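Local coordinates for haloacid dehalogenase/epoxide hydrolase family (PDB 2PR7), which is uncharacterised but, as a member of the haloacid dehalogenase-like superfamily with a calcium ion in its metal site, is probably a hydrolase, at residues 72-76 with 98-103. Sequence-based numbering, arbitrary orientation. Where two conformers were deposited one is given.
Sequences VEKPE and DDSILN. With CA (calcium ion), chain C.
Lys-74 and Asp-98 meet in a buried salt bridge, with Lys-74 NZ 2.7 Å from Asp-98 OD2. The lysine chain bends at chi3 (-69°), bringing the ammonium to the syn side of the carboxylate, 25° out of its plane. Asn-103 ND2 gives Asp-98 OD2 a second hydrogen bond of 3.2 Å, from the opposite face. The Asn-103 side chain crosses that of Lys-74 at about a right angle, its OD1 3.5 Å from Lys-74 CB. Pro-75 follows a cis peptide bond and rests its CB 3.6 Å from Leu-102 O.

Asp-98 OD1 accepts from Ser-100 N through its anti lone pair, closing an Asx turn. Ser-100 OG caps the helix, accepting from Asn-103 N. A calcium-bound water, its oxygen 2.6 Å from Asp-98 OD1, donates to it and puts Asp-98 in the metal's second shell. Asp-99 OD1 binds the calcium ion at 2.4 Å, and Asp-8 and Ala-10 complete the protein ligands.

Lys-74, Asp-98 and Asp-99 are consistent with the HAD motif III lysine and motif IV acidic residues. Lys-74 NZ also bonds to Leu-40 O. The contact joins the loop before helix 77-86 to the end of strand 94-98 and the start of helix 101-110.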
ATOM      1  N   VAL A  72      -0.351  12.451 -11.212  1.00 24.28           N
ATOM      2  CA  VAL A  72       0.909  11.691 -11.394  1.00 22.61           C
ATOM      3  C   VAL A  72       0.583  10.234 -11.170  1.00 22.59           C
ATOM      4  O   VAL A  72      -0.415   9.924 -10.516  1.00 21.01           O
ATOM      5  CB  VAL A  72       2.015  12.142 -10.407  1.00 21.42           C
ATOM      6  CG1 VAL A  72       2.462  13.551 -10.735  1.00 28.69           C
ATOM      7  CG2 VAL A  72       1.549  12.037  -8.948  1.00 22.03           C
ATOM      8  N   GLU A  73       1.390   9.332 -11.724  1.00 24.50           N
ATOM      9  CA  GLU A  73       1.126   7.925 -11.598  1.00 24.22           C
ATOM     10  C   GLU A  73       2.399   7.139 -11.264  1.00 22.72           C
ATOM     11  O   GLU A  73       3.504   7.559 -11.564  1.00 21.70           O
ATOM     12  CB  GLU A  73       0.490   7.358 -12.862  1.00 24.93           C
ATOM     13  CG  GLU A  73       1.297   7.512 -14.105  1.00 29.69           C
ATOM     14  CD  GLU A  73       0.481   7.180 -15.370  1.00 32.75           C
ATOM     15  OE1 GLU A  73      -0.737   6.909 -15.286  1.00 37.64           O
ATOM     16  OE2 GLU A  73       1.077   7.211 -16.464  1.00 55.73           O
ATOM     17  N   LYS A  74       2.224   5.983 -10.655  1.00 20.68           N
ATOM     18  CA  LYS A  74       3.336   5.068 -10.469  1.00 20.13           C
ATOM     19  C   LYS A  74       3.765   4.684 -11.871  1.00 20.62           C
ATOM     20  O   LYS A  74       2.909   4.491 -12.722  1.00 21.00           O
ATOM     21  CB  LYS A  74       2.866   3.827  -9.707  1.00 21.18           C
ATOM     22  CG  LYS A  74       2.322   4.129  -8.306  1.00 18.18           C
ATOM     23  CD  LYS A  74       1.800   2.876  -7.620  1.00 20.12           C
ATOM     24  CE  LYS A  74       0.526   2.296  -8.231  1.00 19.30           C
ATOM     25  NZ  LYS A  74       0.011   1.107  -7.592  1.00 20.87           N
ATOM     26  N   PRO A  75       5.063   4.472 -12.097  1.00 20.28           N
ATOM     27  CA  PRO A  75       6.188   4.485 -11.147  1.00 21.47           C
ATOM     28  C   PRO A  75       6.891   5.822 -10.874  0.60 23.51           C
ATOM     29  O   PRO A  75       7.959   5.831 -10.269  0.60 25.71           O
ATOM     30  CB  PRO A  75       7.151   3.455 -11.764  1.00 22.47           C
ATOM     31  CG  PRO A  75       6.964   3.689 -13.226  1.00 23.17           C
ATOM     32  CD  PRO A  75       5.488   3.943 -13.403  1.00 23.25           C
ATOM     33  N   GLU A  76       6.275   6.938 -11.244  1.00 22.31           N
ATOM     34  CA  GLU A  76       6.907   8.256 -11.067  1.00 24.65           C
ATOM     35  C   GLU A  76       7.207   8.512  -9.615  1.00 22.01           C
ATOM     36  O   GLU A  76       6.355   8.235  -8.745  1.00 19.89           O
ATOM     37  CB  GLU A  76       6.004   9.387 -11.552  1.00 24.01           C
ATOM     38  CG  GLU A  76       5.605   9.295 -13.012  1.00 25.77           C
ATOM     39  CD  GLU A  76       4.812  10.498 -13.451  1.00 32.68           C
ATOM     40  OE1 GLU A  76       5.430  11.409 -14.036  1.00 43.55           O
ATOM     41  OE2 GLU A  76       3.593  10.554 -13.198  1.00 33.70           O
ATOM     42  N   ASP A  98       3.154  -3.970  -4.376  1.00 17.90           N
ATOM     43  CA  ASP A  98       2.515  -3.751  -5.668  1.00 18.43           C
ATOM     44  C   ASP A  98       2.729  -4.990  -6.529  1.00 19.67           C
ATOM     45  O   ASP A  98       3.798  -5.640  -6.474  1.00 19.38           O
ATOM     46  CB  ASP A  98       3.154  -2.518  -6.329  1.00 18.99           C
ATOM     47  CG  ASP A  98       2.303  -1.875  -7.443  1.00 22.11           C
ATOM     48  OD1 ASP A  98       2.048  -2.519  -8.476  1.00 23.40           O
ATOM     49  OD2 ASP A  98       1.988  -0.683  -7.318  1.00 23.08           O
ATOM     50  N   ASP A  99       1.737  -5.297  -7.354  1.00 17.60           N
ATOM     51  CA  ASP A  99       1.812  -6.462  -8.240  1.00 19.12           C
ATOM     52  C   ASP A  99       2.531  -6.161  -9.578  1.00 17.79           C
ATOM     53  O   ASP A  99       2.674  -7.044 -10.406  1.00 18.56           O
ATOM     54  CB  ASP A  99       0.428  -7.066  -8.508  1.00 21.46           C
ATOM     55  CG  ASP A  99      -0.469  -6.139  -9.280  1.00 26.11           C
ATOM     56  OD1 ASP A  99      -0.453  -4.962  -8.952  1.00 27.65           O
ATOM     57  OD2 ASP A  99      -1.152  -6.565 -10.219  1.00 31.33           O
ATOM     58  N   SER A 100       2.977  -4.923  -9.765  1.00 18.80           N
ATOM     59  CA  SER A 100       3.735  -4.521 -10.942  0.50 18.48           C
ATOM     60  C   SER A 100       5.210  -4.398 -10.609  1.00 19.51           C
ATOM     61  O   SER A 100       5.602  -3.538  -9.796  1.00 18.74           O
ATOM     62  CB  SER A 100       3.269  -3.191 -11.497  0.50 19.63           C
ATOM     63  OG  SER A 100       4.232  -2.675 -12.382  0.50 18.00           O
ATOM     64  N   ILE A 101       6.027  -5.223 -11.265  1.00 18.40           N
ATOM     65  CA  ILE A 101       7.461  -5.187 -11.009  0.50 19.20           C
ATOM     66  C   ILE A 101       8.051  -3.817 -11.340  1.00 17.82           C
ATOM     67  O   ILE A 101       8.914  -3.340 -10.599  1.00 20.96           O
ATOM     68  CB  ILE A 101       8.232  -6.335 -11.697  0.50 20.52           C
ATOM     69  CG1 ILE A 101       9.656  -6.418 -11.121  0.50 17.73           C
ATOM     70  CG2 ILE A 101       8.210  -6.157 -13.204  0.50 22.76           C
ATOM     71  CD1 ILE A 101       9.705  -6.625  -9.589  0.50 23.31           C
ATOM     72  N   LEU A 102       7.574  -3.174 -12.395  1.00 18.37           N
ATOM     73  CA  LEU A 102       7.985  -1.850 -12.741  1.00 21.19           C
ATOM     74  C   LEU A 102       7.682  -0.820 -11.634  1.00 18.56           C
ATOM     75  O   LEU A 102       8.521   0.095 -11.391  1.00 18.72           O
ATOM     76  CB  LEU A 102       7.324  -1.455 -14.072  1.00 20.57           C
ATOM     77  CG  LEU A 102       7.928  -2.232 -15.268  1.00 28.75           C
ATOM     78  CD1 LEU A 102       7.304  -1.765 -16.573  1.00 29.78           C
ATOM     79  CD2 LEU A 102       9.452  -2.067 -15.315  1.00 27.74           C
ATOM     80  N   ASN A 103       6.530  -0.965 -10.982  1.00 20.57           N
ATOM     81  CA  ASN A 103       6.205  -0.066  -9.870  1.00 16.33           C
ATOM     82  C   ASN A 103       7.117  -0.337  -8.667  1.00 19.06           C
ATOM     83  O   ASN A 103       7.641   0.596  -8.058  1.00 19.76           O
ATOM     84  CB  ASN A 103       4.775  -0.177  -9.472  1.00 19.14           C
ATOM     85  CG  ASN A 103       3.844   0.440 -10.479  1.00 19.27           C
ATOM     86  OD1 ASN A 103       4.250   1.143 -11.382  1.00 22.00           O
ATOM     87  ND2 ASN A 103       2.578   0.158 -10.321  1.00 19.94           N
TER
HETATM   88 CA    CA C 137      -2.010  -3.231  -9.408  0.50 24.46          CA
HETATM   89  O   HOH W   1       0.166  -2.558 -10.263  1.00 24.69           O
HETATM   90  O   HOH W   2      -3.041  -4.456 -11.596  1.00 49.87           O
HETATM   91  O   HOH W   3      -2.964  -2.185 -11.398  1.00 41.47           O